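Side-chain contact in dnab-like replicative helicase (Bacillus phage SPP1, PDB 3BH0), which probably unwinds duplex DNA in the 5'-3' direction at the phage replication fork, powered by ATP hydrolysis in the C-terminal domain that makes up this chain: residues N199-R202 / T203-I206. Residues are numbered along the deposited sequence; the frame is centred on the assembly and turned at random.
Sequences NDSR and TNQI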
# COMPACT_ATOMS: atom_id res chain seq x y z
N ASN A 199 18.39 21.12 4.54
CA ASN A 199 18.19 22.53 4.28
C ASN A 199 17.50 22.87 2.96
O ASN A 199 17.23 24.06 2.69
CB ASN A 199 19.50 23.31 4.43
CG ASN A 199 19.73 23.76 5.86
OD1 ASN A 199 20.88 23.81 6.33
ND2 ASN A 199 18.65 24.08 6.57
N ASP A 200 17.19 21.85 2.17
CA ASP A 200 16.47 22.02 0.93
C ASP A 200 15.06 22.54 1.14
O ASP A 200 14.50 22.41 2.23
CB ASP A 200 16.41 20.69 0.20
CG ASP A 200 17.11 20.72 -1.13
OD1 ASP A 200 16.97 21.75 -1.85
OD2 ASP A 200 17.78 19.71 -1.47
N SER A 201 14.48 23.12 0.08
CA SER A 201 13.06 23.51 0.10
C SER A 201 12.22 22.26 0.32
O SER A 201 12.67 21.14 0.07
CB SER A 201 12.66 24.23 -1.20
OG SER A 201 12.30 23.31 -2.21
N ARG A 202 10.99 22.45 0.80
CA ARG A 202 10.14 21.30 1.11
C ARG A 202 9.81 20.47 -0.14
O ARG A 202 9.86 19.25 -0.10
CB ARG A 202 8.89 21.74 1.88
CG ARG A 202 7.95 20.61 2.28
CD ARG A 202 8.60 19.59 3.22
NE ARG A 202 7.61 18.60 3.64
CZ ARG A 202 7.90 17.38 4.08
NH1 ARG A 202 9.15 16.97 4.18
NH2 ARG A 202 6.91 16.57 4.41
N THR A 203 9.50 21.17 -1.24
CA THR A 203 9.19 20.55 -2.53
C THR A 203 10.37 19.73 -3.06
O THR A 203 10.19 18.61 -3.52
CB THR A 203 8.73 21.64 -3.55
OG1 THR A 203 7.55 22.29 -3.05
CG2 THR A 203 8.40 21.04 -4.91
N ASN A 204 11.58 20.30 -3.00
CA ASN A 204 12.81 19.59 -3.37
C ASN A 204 13.11 18.34 -2.55
O ASN A 204 13.61 17.36 -3.07
CB ASN A 204 14.02 20.53 -3.31
CG ASN A 204 14.10 21.45 -4.51
OD1 ASN A 204 13.21 21.45 -5.37
ND2 ASN A 204 15.16 22.23 -4.57
N GLN A 205 12.82 18.41 -1.26
CA GLN A 205 12.93 17.25 -0.39
C GLN A 205 11.97 16.14 -0.82
O GLN A 205 12.38 14.98 -0.91
CB GLN A 205 12.64 17.64 1.05
CG GLN A 205 13.71 18.54 1.69
CD GLN A 205 13.21 19.18 2.97
OE1 GLN A 205 11.99 19.27 3.18
NE2 GLN A 205 14.12 19.61 3.83
N ILE A 206 10.71 16.49 -1.07
CA ILE A 206 9.74 15.48 -1.51
C ILE A 206 10.08 14.94 -2.91
O ILE A 206 9.92 13.76 -3.17
CB ILE A 206 8.27 15.99 -1.48
CG1 ILE A 206 7.89 16.50 -0.09
CG2 ILE A 206 7.32 14.92 -2.01
CD1 ILE A 206 7.76 15.45 0.99
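Between S201 and I206 the chain passes from extended loop into the first turn of helix 202-220, and Q205 N to S201 O and I206 N to R202 O, each 3.0 Å, are its opening i to i+4 bonds. S201 is the N-cap. Its OG lies between its own backbone N and carbonyl carbon (chi1 85°), a setting that turns it to the helix start, where it accepts from N204 N at 3.2 Å in a nearly straight bond. One residue earlier, D200 reaches the same residue by its side chain: OD1 takes a weak bond from N204 ND2 at 3.3 Å, with the carboxylate and amide planes almost perpendicular. A carboxylate beside this helix end probably sits well with the dipole of the first turn.

R202 packs on Q205 and I206. Its chain leaves with CG anti to the backbone N, then bends at chi2 (62°), which carries the guanidinium forward along the first turn, alongside I206. The methyl CD1 of I206 sits over the centre of one guanidinium face, 3.6 Å from CZ. Q205 comes in at the edge of that group, its OE1 in the guanidinium plane but nearer the aliphatic part, 3.4 Å from R202 CD, and its amide stands 84° to the guanidinium. The polar end of R202 finds its main partner in Q191, whose carbonyl O accepts from NH2.

This cap starts the helix that links strands 183-188 and 223-228, parallel neighbours in the central sheet of the P-loop NTPase fold. It lies at the surface, with I206 buried against L190, Q191 and S250 and Q205 resting on P195.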